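Local coordinates for alcohol dehydrogenase IV (Corynebacterium glutamicum, PDB 3IV7), which probably acts as an NAD-dependent reductase of maleylacetate or alcohol dehydrogenase of the iron-containing type, at residues V72-E75 against V76-A80; F252-H256 against A257-A261; A236-G239 against L240-I244. All coordinates share one frame; numbering follows the deposited sequence.

All three contacts are first turns of helices, each joined to the loop that leads into it. Contact 1 starts helix 74-86 in the alpha/beta part of the chain, toward the surface, and its outer side chains are charged. Contacts 2 and 3 start helices 256-271 and 240-250 in the helical part, and contact 3 is the more buried. These two helices follow each other in the chain and touch through H260 and H241. Contact 1 lies apart, its nearest atom about 10 Å from any of contact 2. Its chemistry is backbone bonds and aliphatic packing. Contact 2 adds a threonine hydroxyl and a histidine pair, and contact 3 adds a water.

Contact 1 of 3, residues V72-E75 against V76-A80; sequences VPIE and VAERA
V76 rests against P73 in the first turn of helix 74-86, where P73 is the N-cap. This helix belongs to the alpha/beta half of the dehydroquinate synthase-like fold. The two side chains run side by side and point the same way, with V76 CG2 3.9 Å from P73 CB. That branch stands anti to the carbonyl carbon of V76, which brings it to the proline ring. V76 also packs on E67 and V69, and its N has a weak bond to P73 O. A77 comes next, and its N gives the first full helical bond, 3.0 Å to P73 O and nearly straight at 166°. The methyl of A77 lies 4.1 Å from V72 CG1, and both side chains also meet A106 of helix 98-111 and L133 of strand 130-135. E78 N then bonds to I74 O at 2.8 Å. The CG of E78 passes 4.2 Å from I74 CG1, the two chains lying alongside each other, while its carboxylate turns to a salt bridge with R81. R79 N bonds to E75 O at 3.1 Å. The R79 side chain bends at chi3 (-68°) and folds back over this turn. Its NH2 makes a salt bridge with E67, not with E75. The guanidinium lays one face over the E75 carbonyl, with E75 O 3.5 Å from R79 CZ.

Contact 2 of 3, residues F252-H256 against A257-A261; sequences FNLPH and AQTHA
T259 grips P255 O twice. Its OG1 donates to that oxygen at 2.6 Å, and its backbone N donates at 3.1 Å. The two donors reach the carbonyl from opposite faces of its plane. With chi1 at -67°, OG1 stands beside the backbone N of T259, and the two donors share one acceptor. H260 N makes the next bond, 3.1 Å to H256 O and almost straight at 175°. T259 N also has a weak bond to H256 O.

P255 is the N-cap of helix 256-271, and these bonds build its first turn. The helix lies in the helical C-terminal half of the dehydroquinate synthase-like fold, next to helices 164-181 and 240-250. One turn apart, the rings of H256 and H260 meet at an oblique 46°. H260 CD2 sits over one face of the H256 ring, offset toward its rim, and the closest pair is H256 CE1 and H260 NE2 at 3.3 Å. The edge of the H260 ring in turn lies near H256 O, in the plane of the ring. H260 ND1 is hydrogen-bonded to H241 NE2 of helix 240-250, and H256 NE2 has a weak bond to N173. On the loop side, L254 crosses T259 at about a right angle, with L254 CB 3.2 Å from T259 OG1. L254 also packs on L248 and F313. Q258 bends at chi2 and brings OE1 to 3.6 Å from P255 CB, and both residues touch Y311.

Contact 3 of 3, residues A236-G239 against L240-I244; sequences AGSG and LHHKI
S238 and G239 meet H242 and K243 in a buried helix start, where the short loop after helix 216-236 turns into helix 240-250. G239 is the N-cap. Its carbonyl oxygen accepts from K243 N at 3.1 Å, nearly straight at 161°, and this closes the first turn. The aliphatic part of K243 stays close to the same carbonyl, with CG 3.4 Å from G239 O. A bend at chi2 (-48°) then turns the lysine chain back toward the loop. There K243 CE lies 3.8 Å from S238 CB. The amino group of K243 donates to a water at 2.7 Å from NZ. S238 OG has a weak hydrogen bond of 3.2 Å with the same water, so one solvent molecule links the end of the lysine to the loop. S238 OG also lies 3.7 Å from H242 CB. Beyond CB, the imidazole of H242 leads away from the loop. Its ND1 bonds to D180 and its NE2 to H177, which fixes the rotation of the ring, and F233 stacks on it. H241 CD2 lies over the centre of one face of the H242 ring. D180 also has weak bonds to G239 N and H241 N, at the N-terminal end of the helix. A glycine N-cap with an aspartate at the helix start thus opens helix 240-250 in the helical C-terminal half of the iron-containing alcohol dehydrogenase fold.

Contact 1 of 3, residues V72-E75 against V76-A80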
ATOM      1  N   VAL A  72       1.758 -16.946  23.158  1.00 29.33           N
ATOM      2  CA  VAL A  72       3.231 -17.053  23.126  1.00 26.35           C
ATOM      3  C   VAL A  72       3.896 -16.818  24.484  1.00 28.78           C
ATOM      4  O   VAL A  72       4.401 -15.728  24.760  1.00 27.19           O
ATOM      5  CB  VAL A  72       3.864 -16.123  22.034  1.00 25.21           C
ATOM      6  CG1 VAL A  72       5.336 -16.542  21.723  1.00 22.03           C
ATOM      7  CG2 VAL A  72       3.043 -16.170  20.749  1.00 26.09           C
ATOM      8  N   PRO A  73       3.874 -17.851  25.351  1.00 29.47           N
ATOM      9  CA  PRO A  73       4.568 -17.769  26.610  1.00 27.23           C
ATOM     10  C   PRO A  73       6.027 -17.567  26.362  1.00 29.66           C
ATOM     11  O   PRO A  73       6.571 -18.145  25.433  1.00 27.31           O
ATOM     12  CB  PRO A  73       4.328 -19.153  27.250  1.00 27.10           C
ATOM     13  CG  PRO A  73       3.053 -19.635  26.622  1.00 30.47           C
ATOM     14  CD  PRO A  73       3.077 -19.090  25.227  1.00 29.12           C
ATOM     15  N   ILE A  74       6.669 -16.793  27.229  1.00 30.14           N
ATOM     16  CA  ILE A  74       8.049 -16.455  27.070  1.00 25.61           C
ATOM     17  C   ILE A  74       8.919 -17.692  27.107  1.00 26.50           C
ATOM     18  O   ILE A  74       9.891 -17.773  26.373  1.00 24.52           O
ATOM     19  CB  ILE A  74       8.528 -15.429  28.150  1.00 24.31           C
ATOM     20  CG1 ILE A  74       9.978 -14.968  27.849  1.00 20.23           C
ATOM     21  CG2 ILE A  74       8.442 -16.048  29.580  1.00 20.19           C
ATOM     22  CD1 ILE A  74      10.184 -14.371  26.410  1.00 21.18           C
ATOM     23  N   GLU A  75       8.528 -18.692  27.909  1.00 27.80           N
ATOM     24  CA  GLU A  75       9.289 -19.942  27.994  1.00 25.20           C
ATOM     25  C   GLU A  75       9.230 -20.726  26.658  1.00 23.26           C
ATOM     26  O   GLU A  75      10.174 -21.405  26.276  1.00 25.76           O
ATOM     27  CB  GLU A  75       8.777 -20.828  29.134  1.00 28.39           C
ATOM     28  CG  GLU A  75       8.799 -20.156  30.577  1.00 29.23           C
ATOM     29  CD  GLU A  75       7.544 -19.293  30.855  1.00 32.27           C
ATOM     30  OE1 GLU A  75       6.680 -19.181  29.966  1.00 27.88           O
ATOM     31  OE2 GLU A  75       7.424 -18.740  31.964  1.00 34.02           O
ATOM     32  N   VAL A  76       8.110 -20.654  25.994  1.00 23.80           N
ATOM     33  CA  VAL A  76       7.949 -21.310  24.696  1.00 26.44           C
ATOM     34  C   VAL A  76       8.761 -20.534  23.623  1.00 26.74           C
ATOM     35  O   VAL A  76       9.433 -21.122  22.796  1.00 22.80           O
ATOM     36  CB  VAL A  76       6.453 -21.396  24.336  1.00 26.19           C
ATOM     37  CG1 VAL A  76       6.238 -21.897  22.893  1.00 29.70           C
ATOM     38  CG2 VAL A  76       5.710 -22.306  25.394  1.00 24.41           C
ATOM     39  N   ALA A  77       8.700 -19.201  23.671  1.00 27.92           N
ATOM     40  CA  ALA A  77       9.495 -18.380  22.765  1.00 25.87           C
ATOM     41  C   ALA A  77      10.995 -18.682  22.981  1.00 25.15           C
ATOM     42  O   ALA A  77      11.741 -18.902  22.011  1.00 25.44           O
ATOM     43  CB  ALA A  77       9.200 -16.903  22.993  1.00 23.29           C
ATOM     44  N   GLU A  78      11.415 -18.763  24.249  1.00 23.17           N
ATOM     45  CA  GLU A  78      12.836 -19.014  24.578  1.00 25.95           C
ATOM     46  C   GLU A  78      13.345 -20.368  24.060  1.00 24.69           C
ATOM     47  O   GLU A  78      14.456 -20.440  23.532  1.00 23.59           O
ATOM     48  CB  GLU A  78      13.110 -18.857  26.083  1.00 26.78           C
ATOM     49  CG  GLU A  78      13.147 -17.391  26.538  1.00 32.56           C
ATOM     50  CD  GLU A  78      14.380 -16.651  26.022  1.00 31.80           C
ATOM     51  OE1 GLU A  78      15.458 -16.853  26.582  1.00 33.26           O
ATOM     52  OE2 GLU A  78      14.267 -15.858  25.070  1.00 27.74           O
ATOM     53  N   ARG A  79      12.543 -21.429  24.210  1.00 25.46           N
ATOM     54  CA  ARG A  79      12.894 -22.742  23.603  1.00 24.56           C
ATOM     55  C   ARG A  79      12.994 -22.652  22.084  1.00 23.46           C
ATOM     56  O   ARG A  79      13.943 -23.144  21.509  1.00 25.93           O
ATOM     57  CB  ARG A  79      11.878 -23.819  23.977  1.00 24.49           C
ATOM     58  CG  ARG A  79      12.091 -24.401  25.379  1.00 25.30           C
ATOM     59  CD  ARG A  79      11.151 -25.590  25.641  1.00 21.68           C
ATOM     60  NE  ARG A  79       9.734 -25.194  25.741  1.00 19.26           N
ATOM     61  CZ  ARG A  79       9.148 -24.726  26.850  1.00 19.10           C
ATOM     62  NH1 ARG A  79       9.851 -24.497  27.953  1.00 30.90           N
ATOM     63  NH2 ARG A  79       7.872 -24.425  26.838  1.00 30.28           N
ATOM     64  N   ALA A  80      12.011 -22.013  21.439  1.00 24.61           N
ATOM     65  CA  ALA A  80      12.030 -21.875  19.958  1.00 24.05           C
ATOM     66  C   ALA A  80      13.266 -21.107  19.484  1.00 25.23           C
ATOM     67  O   ALA A  80      13.882 -21.471  18.481  1.00 25.83           O
ATOM     68  CB  ALA A  80      10.772 -21.208  19.462  1.00 18.90           C
TER

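Contact 2 of 3, residues F252-H256 against A257-A261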
ATOM      1  N   PHE A 252      -9.171 -11.722  30.645  1.00 38.84           N
ATOM      2  CA  PHE A 252     -10.275 -12.666  30.870  1.00 36.65           C
ATOM      3  C   PHE A 252     -10.168 -13.910  30.047  1.00 36.57           C
ATOM      4  O   PHE A 252     -11.040 -14.748  30.087  1.00 34.54           O
ATOM      5  CB  PHE A 252     -11.599 -11.976  30.603  1.00 34.90           C
ATOM      6  CG  PHE A 252     -11.847 -10.833  31.492  1.00 33.54           C
ATOM      7  CD1 PHE A 252     -11.369  -9.581  31.171  1.00 30.88           C
ATOM      8  CD2 PHE A 252     -12.522 -11.001  32.674  1.00 34.89           C
ATOM      9  CE1 PHE A 252     -11.583  -8.526  31.996  1.00 32.96           C
ATOM     10  CE2 PHE A 252     -12.734  -9.942  33.506  1.00 39.12           C
ATOM     11  CZ  PHE A 252     -12.277  -8.701  33.160  1.00 36.65           C
ATOM     12  N   ASN A 253      -9.106 -14.010  29.271  1.00 38.47           N
ATOM     13  CA  ASN A 253      -8.869 -15.168  28.415  1.00 40.76           C
ATOM     14  C   ASN A 253     -10.068 -15.594  27.566  1.00 39.57           C
ATOM     15  O   ASN A 253     -10.307 -16.776  27.370  1.00 38.32           O
ATOM     16  CB  ASN A 253      -8.362 -16.354  29.245  1.00 42.92           C
ATOM     17  CG  ASN A 253      -7.643 -17.423  28.372  1.00 46.08           C
ATOM     18  OD1 ASN A 253      -7.002 -17.100  27.365  1.00 52.90           O
ATOM     19  ND2 ASN A 253      -7.766 -18.678  28.762  1.00 61.37           N
ATOM     20  N   LEU A 254     -10.804 -14.624  27.025  1.00 38.76           N
ATOM     21  CA  LEU A 254     -11.925 -14.957  26.131  1.00 35.25           C
ATOM     22  C   LEU A 254     -11.332 -15.382  24.794  1.00 32.67           C
ATOM     23  O   LEU A 254     -10.234 -14.984  24.470  1.00 29.55           O
ATOM     24  CB  LEU A 254     -12.862 -13.757  25.942  1.00 33.91           C
ATOM     25  CG  LEU A 254     -13.594 -13.239  27.167  1.00 32.93           C
ATOM     26  CD1 LEU A 254     -14.698 -12.246  26.743  1.00 28.36           C
ATOM     27  CD2 LEU A 254     -14.167 -14.397  27.969  1.00 23.56           C
ATOM     28  N   PRO A 255     -12.050 -16.222  24.030  1.00 34.37           N
ATOM     29  CA  PRO A 255     -11.487 -16.686  22.749  1.00 33.84           C
ATOM     30  C   PRO A 255     -11.311 -15.518  21.776  1.00 32.72           C
ATOM     31  O   PRO A 255     -12.180 -14.651  21.681  1.00 28.92           O
ATOM     32  CB  PRO A 255     -12.519 -17.704  22.245  1.00 33.12           C
ATOM     33  CG  PRO A 255     -13.671 -17.598  23.148  1.00 37.95           C
ATOM     34  CD  PRO A 255     -13.243 -16.979  24.415  1.00 32.69           C
ATOM     35  N   HIS A 256     -10.187 -15.521  21.070  1.00 30.32           N
ATOM     36  CA  HIS A 256      -9.759 -14.395  20.285  1.00 32.52           C
ATOM     37  C   HIS A 256     -10.716 -13.989  19.137  1.00 31.10           C
ATOM     38  O   HIS A 256     -11.231 -12.917  19.157  1.00 27.01           O
ATOM     39  CB  HIS A 256      -8.351 -14.645  19.748  1.00 34.57           C
ATOM     40  CG  HIS A 256      -7.849 -13.563  18.854  1.00 29.88           C
ATOM     41  ND1 HIS A 256      -7.133 -12.489  19.330  1.00 30.25           N
ATOM     42  CD2 HIS A 256      -7.997 -13.360  17.519  1.00 25.73           C
ATOM     43  CE1 HIS A 256      -6.814 -11.690  18.319  1.00 35.57           C
ATOM     44  NE2 HIS A 256      -7.321 -12.199  17.208  1.00 32.22           N
ATOM     45  N   ALA A 257     -10.917 -14.863  18.145  1.00 30.25           N
ATOM     46  CA  ALA A 257     -11.718 -14.503  16.956  1.00 28.77           C
ATOM     47  C   ALA A 257     -13.169 -14.142  17.327  1.00 27.90           C
ATOM     48  O   ALA A 257     -13.705 -13.127  16.868  1.00 26.51           O
ATOM     49  CB  ALA A 257     -11.685 -15.682  15.903  1.00 29.82           C
ATOM     50  N   GLN A 258     -13.779 -14.955  18.194  1.00 30.61           N
ATOM     51  CA  GLN A 258     -15.139 -14.707  18.664  1.00 28.75           C
ATOM     52  C   GLN A 258     -15.277 -13.370  19.412  1.00 27.83           C
ATOM     53  O   GLN A 258     -16.309 -12.713  19.320  1.00 25.28           O
ATOM     54  CB  GLN A 258     -15.628 -15.835  19.570  1.00 27.26           C
ATOM     55  CG  GLN A 258     -15.949 -17.141  18.846  1.00 35.23           C
ATOM     56  CD  GLN A 258     -14.706 -17.910  18.418  1.00 35.38           C
ATOM     57  OE1 GLN A 258     -13.576 -17.608  18.853  1.00 32.17           O
ATOM     58  NE2 GLN A 258     -14.898 -18.877  17.533  1.00 36.40           N
ATOM     59  N   THR A 259     -14.266 -12.998  20.183  1.00 25.37           N
ATOM     60  CA  THR A 259     -14.329 -11.767  20.950  1.00 23.97           C
ATOM     61  C   THR A 259     -14.297 -10.584  19.983  1.00 24.42           C
ATOM     62  O   THR A 259     -15.109  -9.666  20.072  1.00 26.18           O
ATOM     63  CB  THR A 259     -13.167 -11.664  21.960  1.00 26.26           C
ATOM     64  OG1 THR A 259     -13.327 -12.680  22.971  1.00 22.27           O
ATOM     65  CG2 THR A 259     -13.154 -10.307  22.618  1.00 26.17           C
ATOM     66  N   HIS A 260     -13.376 -10.632  19.037  1.00 22.49           N
ATOM     67  CA  HIS A 260     -13.301  -9.606  18.014  1.00 24.19           C
ATOM     68  C   HIS A 260     -14.626  -9.526  17.246  1.00 25.28           C
ATOM     69  O   HIS A 260     -15.172  -8.452  17.084  1.00 25.53           O
ATOM     70  CB  HIS A 260     -12.153  -9.882  17.054  1.00 23.09           C
ATOM     71  CG  HIS A 260     -10.836  -9.419  17.563  1.00 33.33           C
ATOM     72  ND1 HIS A 260     -10.366  -8.147  17.338  1.00 29.73           N
ATOM     73  CD2 HIS A 260      -9.922 -10.026  18.361  1.00 33.62           C
ATOM     74  CE1 HIS A 260      -9.189  -8.008  17.922  1.00 36.63           C
ATOM     75  NE2 HIS A 260      -8.905  -9.127  18.562  1.00 33.78           N
ATOM     76  N   ALA A 261     -15.160 -10.686  16.845  1.00 24.10           N
ATOM     77  CA  ALA A 261     -16.389 -10.733  16.094  1.00 23.94           C
ATOM     78  C   ALA A 261     -17.525 -10.118  16.859  1.00 24.20           C
ATOM     79  O   ALA A 261     -18.286  -9.316  16.311  1.00 23.81           O
ATOM     80  CB  ALA A 261     -16.738 -12.179  15.694  1.00 24.19           C
TER

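Contact 3 of 3, residues A236-G239 against L240-I244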
ATOM      1  N   ALA A 236      -2.535   2.078  10.924  1.00 25.41           N
ATOM      2  CA  ALA A 236      -3.448   2.981  11.669  1.00 28.16           C
ATOM      3  C   ALA A 236      -3.322   2.849  13.204  1.00 28.68           C
ATOM      4  O   ALA A 236      -3.682   3.755  13.937  1.00 27.04           O
ATOM      5  CB  ALA A 236      -4.878   2.773  11.240  1.00 25.85           C
ATOM      6  N   GLY A 237      -2.783   1.734  13.657  1.00 30.40           N
ATOM      7  CA  GLY A 237      -2.655   1.461  15.070  1.00 31.51           C
ATOM      8  C   GLY A 237      -3.965   0.970  15.668  1.00 32.89           C
ATOM      9  O   GLY A 237      -5.028   1.044  15.028  1.00 29.13           O
ATOM     10  N   SER A 238      -3.882   0.528  16.933  1.00 34.18           N
ATOM     11  CA  SER A 238      -5.043   0.036  17.694  1.00 31.82           C
ATOM     12  C   SER A 238      -5.959   1.105  18.166  1.00 30.89           C
ATOM     13  O   SER A 238      -5.560   2.002  18.932  1.00 33.56           O
ATOM     14  CB  SER A 238      -4.579  -0.767  18.901  1.00 32.58           C
ATOM     15  OG  SER A 238      -3.942  -1.941  18.486  1.00 34.48           O
ATOM     16  N   GLY A 239      -7.225   0.988  17.764  1.00 27.26           N
ATOM     17  CA  GLY A 239      -8.259   1.890  18.189  1.00 27.29           C
ATOM     18  C   GLY A 239      -9.027   1.256  19.350  1.00 28.36           C
ATOM     19  O   GLY A 239      -8.586   0.245  19.908  1.00 24.71           O
ATOM     20  N   LEU A 240     -10.169   1.848  19.697  1.00 27.40           N
ATOM     21  CA  LEU A 240     -11.016   1.361  20.819  1.00 27.36           C
ATOM     22  C   LEU A 240     -11.296  -0.151  20.769  1.00 28.52           C
ATOM     23  O   LEU A 240     -11.161  -0.841  21.784  1.00 27.03           O
ATOM     24  CB  LEU A 240     -12.343   2.122  20.843  1.00 26.53           C
ATOM     25  CG  LEU A 240     -13.389   1.750  21.930  1.00 26.83           C
ATOM     26  CD1 LEU A 240     -12.839   1.965  23.338  1.00 26.57           C
ATOM     27  CD2 LEU A 240     -14.663   2.537  21.735  1.00 24.52           C
ATOM     28  N   HIS A 241     -11.707  -0.655  19.601  1.00 27.49           N
ATOM     29  CA  HIS A 241     -12.057  -2.065  19.462  1.00 24.74           C
ATOM     30  C   HIS A 241     -10.938  -2.950  19.891  1.00 26.66           C
ATOM     31  O   HIS A 241     -11.145  -3.870  20.678  1.00 27.57           O
ATOM     32  CB  HIS A 241     -12.448  -2.427  18.025  1.00 23.88           C
ATOM     33  CG  HIS A 241     -12.542  -3.896  17.789  1.00 31.24           C
ATOM     34  ND1 HIS A 241     -13.717  -4.594  17.918  1.00 27.21           N
ATOM     35  CD2 HIS A 241     -11.595  -4.810  17.449  1.00 28.03           C
ATOM     36  CE1 HIS A 241     -13.495  -5.872  17.667  1.00 26.45           C
ATOM     37  NE2 HIS A 241     -12.216  -6.028  17.383  1.00 25.43           N
ATOM     38  N   HIS A 242      -9.739  -2.681  19.386  1.00 25.86           N
ATOM     39  CA  HIS A 242      -8.596  -3.524  19.682  1.00 28.00           C
ATOM     40  C   HIS A 242      -8.179  -3.423  21.126  1.00 25.84           C
ATOM     41  O   HIS A 242      -7.740  -4.406  21.700  1.00 29.68           O
ATOM     42  CB  HIS A 242      -7.416  -3.213  18.733  1.00 27.38           C
ATOM     43  CG  HIS A 242      -7.687  -3.586  17.319  1.00 30.88           C
ATOM     44  ND1 HIS A 242      -8.422  -2.788  16.471  1.00 29.30           N
ATOM     45  CD2 HIS A 242      -7.387  -4.710  16.620  1.00 30.15           C
ATOM     46  CE1 HIS A 242      -8.542  -3.399  15.301  1.00 28.46           C
ATOM     47  NE2 HIS A 242      -7.917  -4.560  15.365  1.00 29.51           N
ATOM     48  N   LYS A 243      -8.282  -2.241  21.710  1.00 25.99           N
ATOM     49  CA  LYS A 243      -7.932  -2.082  23.132  1.00 27.15           C
ATOM     50  C   LYS A 243      -8.883  -2.934  23.994  1.00 28.87           C
ATOM     51  O   LYS A 243      -8.442  -3.644  24.872  1.00 28.03           O
ATOM     52  CB  LYS A 243      -8.007  -0.622  23.555  1.00 29.38           C
ATOM     53  CG  LYS A 243      -6.988   0.321  22.897  1.00 27.15           C
ATOM     54  CD  LYS A 243      -5.572  -0.225  22.939  1.00 35.03           C
ATOM     55  CE  LYS A 243      -4.577   0.771  22.336  1.00 39.69           C
ATOM     56  NZ  LYS A 243      -3.186   0.301  22.525  1.00 33.81           N
ATOM     57  N   ILE A 244     -10.188  -2.871  23.699  1.00 28.41           N
ATOM     58  CA  ILE A 244     -11.173  -3.687  24.398  1.00 27.50           C
ATOM     59  C   ILE A 244     -10.832  -5.181  24.240  1.00 28.53           C
ATOM     60  O   ILE A 244     -10.704  -5.914  25.236  1.00 26.93           O
ATOM     61  CB  ILE A 244     -12.579  -3.448  23.858  1.00 28.46           C
ATOM     62  CG1 ILE A 244     -13.081  -2.058  24.256  1.00 25.49           C
ATOM     63  CG2 ILE A 244     -13.525  -4.529  24.362  1.00 28.20           C
ATOM     64  CD1 ILE A 244     -14.364  -1.651  23.575  1.00 23.31           C
TER
HETATM   65  O   HOH W   1      -2.986  -2.226  21.576  1.00 53.58           O